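Local atomic coordinates of bifunctional protein FolD (PDB entry 6V6Y), a protein that probably catalyses NADP-dependent oxidation of 5,10-methylenetetrahydrofolate to the methenyl form and its hydrolysis to 10-formyltetrahydrofolate, working as a homodimer. Residues 70-76 / 100-106; 126-131 / 172-177; 155-161 / 198-204. One frame throughout, in Å; residues are numbered along the deposited sequence.

Interaction 1: 70-76 / 100-106; sequences LPEEALL and HIRTQRV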
# COMPACT_ATOMS: atom_id res chain seq x y z
N LEU A 70 22.38 -3.82 -23.33
CA LEU A 70 21.85 -2.51 -23.66
C LEU A 70 22.07 -1.56 -22.48
O LEU A 70 21.80 -1.94 -21.33
CB LEU A 70 20.36 -2.60 -24.00
CG LEU A 70 19.72 -1.29 -24.46
CD1 LEU A 70 20.02 -1.03 -25.92
CD2 LEU A 70 18.22 -1.30 -24.21
N PRO A 71 22.60 -0.36 -22.70
CA PRO A 71 22.75 0.60 -21.59
C PRO A 71 21.40 1.10 -21.10
O PRO A 71 20.45 1.25 -21.87
CB PRO A 71 23.56 1.74 -22.22
CG PRO A 71 23.29 1.63 -23.69
CD PRO A 71 23.10 0.17 -23.98
N GLU A 72 21.33 1.40 -19.80
CA GLU A 72 20.06 1.82 -19.24
C GLU A 72 19.61 3.16 -19.83
O GLU A 72 18.41 3.44 -19.90
CB GLU A 72 20.14 1.88 -17.71
CG GLU A 72 20.39 3.24 -17.12
CD GLU A 72 20.20 3.28 -15.60
OE1 GLU A 72 20.02 2.22 -14.97
OE2 GLU A 72 20.23 4.39 -15.04
N GLU A 73 20.56 3.96 -20.32
CA GLU A 73 20.24 5.22 -20.97
C GLU A 73 19.49 4.98 -22.28
O GLU A 73 18.58 5.75 -22.63
CB GLU A 73 21.52 6.03 -21.22
CG GLU A 73 22.46 6.23 -20.00
CD GLU A 73 23.04 4.92 -19.38
OE1 GLU A 73 22.94 3.83 -20.00
OE2 GLU A 73 23.58 4.99 -18.24
N ALA A 74 19.86 3.93 -23.02
CA ALA A 74 19.13 3.59 -24.24
C ALA A 74 17.73 3.07 -23.91
O ALA A 74 16.76 3.45 -24.58
CB ALA A 74 19.92 2.57 -25.06
N LEU A 75 17.60 2.21 -22.89
CA LEU A 75 16.27 1.75 -22.46
C LEU A 75 15.36 2.92 -22.12
O LEU A 75 14.20 2.97 -22.56
CB LEU A 75 16.38 0.84 -21.25
CG LEU A 75 15.92 -0.62 -21.33
CD1 LEU A 75 15.86 -1.21 -19.94
CD2 LEU A 75 14.57 -0.77 -22.05
N LEU A 76 15.87 3.88 -21.34
CA LEU A 76 15.05 5.02 -20.94
C LEU A 76 14.68 5.88 -22.15
O LEU A 76 13.57 6.42 -22.22
CB LEU A 76 15.78 5.87 -19.90
CG LEU A 76 16.00 5.22 -18.53
CD1 LEU A 76 16.97 6.04 -17.68
CD2 LEU A 76 14.67 5.03 -17.83
N HIS A 100 23.08 -4.26 -14.55
CA HIS A 100 23.61 -2.92 -14.78
C HIS A 100 22.51 -1.88 -14.92
O HIS A 100 22.83 -0.69 -15.11
CB HIS A 100 24.52 -2.92 -16.01
CG HIS A 100 23.80 -3.00 -17.33
ND1 HIS A 100 23.45 -4.20 -17.91
CD2 HIS A 100 23.37 -2.04 -18.17
CE1 HIS A 100 22.84 -3.97 -19.06
NE2 HIS A 100 22.77 -2.66 -19.24
N ILE A 101 21.25 -2.28 -14.79
CA ILE A 101 20.09 -1.43 -15.04
C ILE A 101 19.31 -1.29 -13.74
O ILE A 101 19.03 -2.29 -13.06
CB ILE A 101 19.21 -2.00 -16.17
CG1 ILE A 101 19.93 -1.81 -17.51
CG2 ILE A 101 17.82 -1.35 -16.16
CD1 ILE A 101 19.04 -1.81 -18.71
N ARG A 102 18.95 -0.04 -13.40
CA ARG A 102 18.19 0.26 -12.20
C ARG A 102 16.70 0.06 -12.48
O ARG A 102 16.06 0.91 -13.12
CB ARG A 102 18.48 1.68 -11.73
CG ARG A 102 19.89 1.90 -11.15
CD ARG A 102 20.63 3.04 -11.87
NE ARG A 102 19.89 4.30 -11.82
CZ ARG A 102 20.36 5.48 -12.21
NH1 ARG A 102 21.59 5.57 -12.71
NH2 ARG A 102 19.60 6.56 -12.12
N THR A 103 16.14 -1.04 -11.97
CA THR A 103 14.78 -1.43 -12.31
C THR A 103 13.76 -0.36 -11.92
O THR A 103 12.94 0.06 -12.75
CB THR A 103 14.46 -2.78 -11.64
OG1 THR A 103 15.34 -3.76 -12.19
CG2 THR A 103 13.03 -3.20 -11.89
N GLN A 104 13.80 0.11 -10.67
CA GLN A 104 12.90 1.18 -10.24
C GLN A 104 12.96 2.36 -11.21
O GLN A 104 11.92 2.91 -11.61
CB GLN A 104 13.23 1.61 -8.80
CG GLN A 104 12.92 3.09 -8.44
CD GLN A 104 13.15 3.46 -6.94
OE1 GLN A 104 13.93 2.81 -6.23
NE2 GLN A 104 12.47 4.51 -6.48
N ARG A 105 14.16 2.74 -11.63
CA ARG A 105 14.32 3.87 -12.54
C ARG A 105 13.62 3.61 -13.87
O ARG A 105 12.99 4.51 -14.44
CB ARG A 105 15.80 4.17 -12.74
CG ARG A 105 16.06 5.37 -13.61
CD ARG A 105 16.44 6.60 -12.79
NE ARG A 105 16.99 7.67 -13.63
CZ ARG A 105 16.27 8.47 -14.42
NH1 ARG A 105 14.95 8.34 -14.50
NH2 ARG A 105 16.88 9.42 -15.13
N VAL A 106 13.69 2.37 -14.38
CA VAL A 106 13.04 2.04 -15.65
C VAL A 106 11.52 2.06 -15.50
O VAL A 106 10.81 2.67 -16.31
CB VAL A 106 13.54 0.68 -16.17
CG1 VAL A 106 12.59 0.12 -17.24
CG2 VAL A 106 14.96 0.81 -16.69

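Interaction 2: 126-131 / 172-177; sequences RLWSGG and AGLLLR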
# COMPACT_ATOMS: atom_id res chain seq x y z
N ARG A 126 -2.31 5.21 -6.25
CA ARG A 126 -3.75 5.22 -6.48
C ARG A 126 -4.40 3.96 -5.89
O ARG A 126 -5.52 4.03 -5.37
CB ARG A 126 -4.05 5.34 -7.97
CG ARG A 126 -3.92 6.78 -8.50
CD ARG A 126 -5.08 7.66 -8.02
NE ARG A 126 -4.95 9.04 -8.50
CZ ARG A 126 -5.35 9.45 -9.71
NH1 ARG A 126 -5.91 8.59 -10.55
NH2 ARG A 126 -5.20 10.73 -10.07
N LEU A 127 -3.72 2.82 -5.98
CA LEU A 127 -4.29 1.57 -5.49
C LEU A 127 -4.53 1.64 -3.99
O LEU A 127 -5.63 1.33 -3.50
CB LEU A 127 -3.36 0.40 -5.81
CG LEU A 127 -3.84 -1.04 -5.67
CD1 LEU A 127 -2.87 -1.91 -6.45
CD2 LEU A 127 -3.92 -1.52 -4.22
N TRP A 128 -3.50 2.01 -3.24
CA TRP A 128 -3.59 2.07 -1.79
C TRP A 128 -4.40 3.26 -1.29
O TRP A 128 -4.91 3.20 -0.18
CB TRP A 128 -2.19 2.07 -1.19
CG TRP A 128 -1.65 0.63 -1.10
CD1 TRP A 128 -0.76 0.04 -1.94
CD2 TRP A 128 -2.02 -0.37 -0.14
NE1 TRP A 128 -0.52 -1.26 -1.55
CE2 TRP A 128 -1.29 -1.54 -0.46
CE3 TRP A 128 -2.88 -0.39 0.96
CZ2 TRP A 128 -1.40 -2.72 0.29
CZ3 TRP A 128 -3.00 -1.56 1.71
CH2 TRP A 128 -2.26 -2.71 1.37
N SER A 129 -4.57 4.31 -2.10
CA SER A 129 -5.38 5.45 -1.69
C SER A 129 -6.86 5.32 -2.04
O SER A 129 -7.65 6.18 -1.63
CB SER A 129 -4.84 6.74 -2.32
OG SER A 129 -3.55 6.98 -1.78
N GLY A 130 -7.26 4.28 -2.78
CA GLY A 130 -8.65 4.08 -3.12
C GLY A 130 -9.11 4.68 -4.43
O GLY A 130 -10.31 4.62 -4.73
N GLY A 131 -8.21 5.26 -5.23
CA GLY A 131 -8.58 5.87 -6.49
C GLY A 131 -8.54 4.89 -7.66
O GLY A 131 -8.44 3.68 -7.50
N ALA A 172 -2.72 -7.53 -1.22
CA ALA A 172 -3.28 -7.10 0.06
C ALA A 172 -4.13 -5.85 -0.12
O ALA A 172 -5.24 -5.76 0.42
CB ALA A 172 -2.17 -6.87 1.08
N GLY A 173 -3.64 -4.88 -0.90
CA GLY A 173 -4.41 -3.67 -1.15
C GLY A 173 -5.73 -3.94 -1.86
O GLY A 173 -6.76 -3.36 -1.51
N LEU A 174 -5.71 -4.82 -2.87
CA LEU A 174 -6.95 -5.12 -3.59
C LEU A 174 -7.93 -5.88 -2.71
O LEU A 174 -9.14 -5.63 -2.76
CB LEU A 174 -6.65 -5.90 -4.87
CG LEU A 174 -5.86 -5.11 -5.91
CD1 LEU A 174 -5.66 -5.96 -7.17
CD2 LEU A 174 -6.56 -3.78 -6.26
N LEU A 175 -7.44 -6.81 -1.88
CA LEU A 175 -8.35 -7.53 -0.99
C LEU A 175 -9.02 -6.62 0.03
O LEU A 175 -10.18 -6.85 0.39
CB LEU A 175 -7.61 -8.65 -0.28
CG LEU A 175 -7.17 -9.76 -1.21
CD1 LEU A 175 -6.09 -10.62 -0.53
CD2 LEU A 175 -8.37 -10.60 -1.65
N LEU A 176 -8.33 -5.58 0.50
CA LEU A 176 -8.97 -4.64 1.42
C LEU A 176 -10.14 -3.94 0.76
O LEU A 176 -11.14 -3.62 1.43
CB LEU A 176 -7.99 -3.59 1.93
CG LEU A 176 -7.01 -4.05 2.99
CD1 LEU A 176 -5.90 -3.03 3.01
CD2 LEU A 176 -7.70 -4.23 4.36
N ARG A 177 -10.03 -3.65 -0.53
CA ARG A 177 -11.14 -3.03 -1.24
C ARG A 177 -12.35 -3.95 -1.34
O ARG A 177 -13.46 -3.46 -1.54
CB ARG A 177 -10.71 -2.63 -2.64
CG ARG A 177 -9.72 -1.52 -2.71
CD ARG A 177 -9.60 -1.17 -4.16
NE ARG A 177 -8.67 -0.09 -4.38
CZ ARG A 177 -8.71 0.71 -5.44
NH1 ARG A 177 -9.63 0.53 -6.36
NH2 ARG A 177 -7.82 1.69 -5.56

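Interaction 3: 155-161 / 198-204; sequences GKEVVVV and RAQVLVV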
# COMPACT_ATOMS: atom_id res chain seq x y z
N GLY A 155 -15.55 -9.63 4.84
CA GLY A 155 -15.48 -10.28 6.13
C GLY A 155 -14.66 -11.54 6.18
O GLY A 155 -14.54 -12.14 7.26
N LYS A 156 -14.06 -11.97 5.07
CA LYS A 156 -13.26 -13.19 5.08
C LYS A 156 -11.88 -12.95 5.68
O LYS A 156 -11.26 -11.91 5.47
CB LYS A 156 -13.10 -13.74 3.66
CG LYS A 156 -14.35 -14.37 3.05
CD LYS A 156 -14.66 -15.74 3.62
CE LYS A 156 -15.81 -16.39 2.82
NZ LYS A 156 -16.99 -15.48 2.78
N GLU A 157 -11.39 -13.95 6.39
CA GLU A 157 -10.01 -13.95 6.87
C GLU A 157 -9.10 -14.42 5.74
O GLU A 157 -9.10 -15.60 5.39
CB GLU A 157 -9.88 -14.87 8.08
CG GLU A 157 -8.66 -14.63 8.89
CD GLU A 157 -9.00 -14.53 10.36
OE1 GLU A 157 -8.30 -15.19 11.15
OE2 GLU A 157 -9.98 -13.83 10.70
N VAL A 158 -8.34 -13.50 5.16
CA VAL A 158 -7.40 -13.82 4.09
C VAL A 158 -5.97 -13.70 4.61
O VAL A 158 -5.60 -12.66 5.19
CB VAL A 158 -7.60 -12.92 2.87
CG1 VAL A 158 -6.63 -13.30 1.77
CG2 VAL A 158 -9.04 -12.98 2.40
N VAL A 159 -5.17 -14.75 4.41
CA VAL A 159 -3.73 -14.69 4.61
C VAL A 159 -3.03 -14.70 3.25
O VAL A 159 -3.31 -15.55 2.40
CB VAL A 159 -3.21 -15.82 5.51
CG1 VAL A 159 -1.68 -15.75 5.62
CG2 VAL A 159 -3.86 -15.76 6.90
N VAL A 160 -2.15 -13.73 3.05
CA VAL A 160 -1.31 -13.64 1.87
C VAL A 160 0.12 -13.91 2.33
O VAL A 160 0.62 -13.23 3.23
CB VAL A 160 -1.44 -12.24 1.23
CG1 VAL A 160 -0.54 -12.09 0.02
CG2 VAL A 160 -2.90 -11.95 0.92
N VAL A 161 0.75 -14.94 1.77
CA VAL A 161 2.13 -15.27 2.14
C VAL A 161 3.05 -14.82 1.02
O VAL A 161 3.02 -15.37 -0.09
CB VAL A 161 2.32 -16.76 2.45
CG1 VAL A 161 3.71 -16.98 3.06
CG2 VAL A 161 1.22 -17.28 3.40
N ARG A 198 -5.23 -19.95 10.10
CA ARG A 198 -6.39 -19.10 10.32
C ARG A 198 -7.16 -18.79 9.05
O ARG A 198 -8.34 -18.40 9.13
CB ARG A 198 -5.97 -17.78 10.95
CG ARG A 198 -4.88 -17.89 11.99
CD ARG A 198 -4.47 -16.50 12.42
NE ARG A 198 -3.28 -16.54 13.26
CZ ARG A 198 -2.41 -15.53 13.36
NH1 ARG A 198 -2.60 -14.40 12.67
NH2 ARG A 198 -1.37 -15.66 14.17
N ALA A 199 -6.52 -18.93 7.89
CA ALA A 199 -7.06 -18.38 6.65
C ALA A 199 -8.25 -19.20 6.15
O ALA A 199 -8.15 -20.42 5.97
CB ALA A 199 -5.98 -18.33 5.57
N GLN A 200 -9.39 -18.52 5.93
CA GLN A 200 -10.44 -19.06 5.08
C GLN A 200 -10.05 -18.97 3.61
O GLN A 200 -10.43 -19.84 2.82
CB GLN A 200 -11.74 -18.30 5.31
CG GLN A 200 -12.23 -18.27 6.75
CD GLN A 200 -13.36 -17.25 6.93
OE1 GLN A 200 -13.15 -16.03 6.82
NE2 GLN A 200 -14.58 -17.75 7.18
N VAL A 201 -9.32 -17.93 3.21
CA VAL A 201 -8.71 -17.85 1.88
C VAL A 201 -7.22 -17.69 2.10
O VAL A 201 -6.78 -16.77 2.81
CB VAL A 201 -9.29 -16.69 1.04
CG1 VAL A 201 -8.64 -16.63 -0.35
CG2 VAL A 201 -10.81 -16.79 0.94
N LEU A 202 -6.44 -18.61 1.53
CA LEU A 202 -4.98 -18.60 1.65
C LEU A 202 -4.37 -18.42 0.27
O LEU A 202 -4.62 -19.23 -0.64
CB LEU A 202 -4.50 -19.90 2.31
CG LEU A 202 -2.99 -20.06 2.48
CD1 LEU A 202 -2.45 -19.07 3.51
CD2 LEU A 202 -2.68 -21.47 2.89
N VAL A 203 -3.58 -17.36 0.10
CA VAL A 203 -2.89 -17.08 -1.15
C VAL A 203 -1.39 -17.18 -0.89
O VAL A 203 -0.87 -16.50 -0.01
CB VAL A 203 -3.24 -15.69 -1.69
CG1 VAL A 203 -2.70 -15.51 -3.12
CG2 VAL A 203 -4.75 -15.45 -1.62
N VAL A 204 -0.70 -18.00 -1.68
CA VAL A 204 0.72 -18.28 -1.45
C VAL A 204 1.51 -17.83 -2.68
O VAL A 204 1.30 -18.35 -3.78
CB VAL A 204 0.96 -19.76 -1.14
CG1 VAL A 204 2.42 -20.01 -0.80
CG2 VAL A 204 0.03 -20.24 0.00

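Interaction 1: 70-76 / 100-106
Glu72 turns its carboxylate onto Arg102, and its two oxygens meet that residue in different ways. OE1 of Glu72 accepts the backbone N-H of Arg102 (N to OE1 3.0 Å), a nearly straight bond at 170° that reaches the oxygen close to its C-O axis. The second oxygen, OE2, lies over one face of the guanidinium, 2.9 Å from Arg102 NH1, with the carboxylate and guanidinium planes 63° apart. No N-H points at OE2, so this salt bridge works through charge alone. Bends at chi2 and chi3 fold the arginine chain back over the carboxylate, while the chain of Glu72 runs extended beyond CG. Glutamate suits the place: it is long enough to reach the amide of Arg102, the N-cap residue of helix 103-109, and a negative charge near that helix start is probably favourable.

Beneath the polar pair the contact is apolar. Ile101 sets CG1 beside its backbone N, anti to the carbonyl carbon (chi1 -72°), and CD1 continues to meet Leu75 CD1 at 3.5 Å, a tight approach of side chains crossing at about a right angle. The same Leu75 CD1 touches Val106 CG2 at 3.9 Å, while CB of Glu72 rests on Ile101 CG1. Farther along, Leu76 holds CD1 over the centre of the Arg105 guanidinium, 4.1 Å from CZ. At the other end His100 presents its ring edge to the carbonyl of Leu70; NE2 to Leu70 O is modelled at 2.4 Å, so short that the length is doubtful.

Within the catalytic domain, the starts of helices 72-84 and 103-109 are thus joined beside the central strand 31-37 of a three-stranded parallel sheet: Leu75 and Ile101 both touch Leu37, and Leu97 of a loop meets Leu75 and Val106.

Interaction 2: 126-131 / 172-177
Trp128 and Gly173 meet where two helices of the Rossmann-type NADP-binding domain, 121-129 and 168-177, pack side by side at the dimer interface. The glycine lies over one face of the indole: its CA is 3.6 Å from the centroid of the six-membered ring and 19° off the ring normal, a CH-pi contact. Any CB at Gly173 would collide with Trp128 CE2 and Leu127 CD2, which explains why the smallest residue is used. Trp128 has CG anti to its carbonyl carbon (chi1 -82°), a turn that carries the ring back over the neighbouring helix, where CZ3 also touches Leu176 CD1 at 3.5 Å. The ring stacks as well with Trp128 of the second subunit; with an alanine here, in both subunits of the homodimer, the ring-on-ring stack would probably be lost altogether and a gap would be likely to open over Gly173.

Helix 121-129 ends in a Schellman motif. Gly130 takes a positive phi, at which a CB would be jammed against the preceding carbonyl, and Gly131 N bonds back to Arg126 O. Arg177, extended from CG to NE, brings its guanidinium to this helix end. NH2 of Arg177 donates to Leu127 O at 3.0 Å, with the donor tilted 24° from the carbonyl plane, and to Gly131 O at 2.8 Å, in the carbonyl plane and on a lone pair; NE adds a weak bond to Leu127 O. Both oxygens lie near the guanidinium plane. An arginine offers several N-H groups to such carbonyls, and its positive charge probably interacts favourably with the C-terminal end of the helix.

On the other flank of Gly173, Leu127 and Leu174 cross at about a right angle, CG to CD2 3.9 Å, and Phe135 of the following loop packs on both leucines.

Interaction 3: 155-161 / 198-204
Val159 and Val203 are joined by backbone hydrogen bonding between neighbouring parallel strands, 157-161 and 201-204, inside the central sheet of the Rossmann-type NADP-binding domain. Val203 N donates to Val159 O at 2.9 Å, almost straight at 177°, and Val159 N in turn takes Val201 O as its acceptor at 3.0 Å. The ladder continues from Val161 N to Val203 O, and at the other end from Val201 N to Glu157 O.

The beta-branched residues suit these extended backbones and fill both faces of the sheet. Val158 and Val201 lie side by side on one face, CG2 of Val158 being 4.0 Å from CB of Val201. The opposite face carries Val159 and Leu202: Val159 CG2 touches Ala199 CB at 3.6 Å, and Leu202 CD1 packs on Val159 CB. Leucine reaches farther than valine, so CD1 also bridges to Val161 CG2.

Around this core, strand 181-185 runs along the other edge of 157-161, and Leu175 of helix 168-177 covers Val158 and Val160. Thr196 touches Leu202 and Val161 on the opposite face. At the start of the strands Glu157 sends its carboxylate to Arg198 of the second subunit; by the dimer symmetry Arg198 here pairs with Glu157 of that subunit, while the two residues of one chain meet through Glu157 OE1 and Arg198 CB. Gln200 continues the ladder with its side chain: stretched out beyond CG, it brings OE1 to within 2.8 Å of Glu157 N, which lies in the plane of the amide carbonyl, the bond nearly straight at 173°.

How the interactions relate
Interactions 2 and 3 belong to the NADP-binding domain, with centres about 17 Å apart, and they touch directly: Leu175 CD1 of helix 168-177 lies 3.6 Å from Val158 CG1. Interaction 3 comes closer to the bound cofactor, the Val161 side chain being about 4 Å from NADP and next to Gly162, a predicted NADP site; in interaction 2 the side chain of Ala172 is about 12 Å from the bound NADP. Interaction 1 sits in the catalytic domain, its centre about 29 Å from that of interaction 2 and 37 Å from that of interaction 3. Yet the dimer brings segments 100-106 and 126-131 together, since Gln104 of one subunit packs on Arg126 of the other.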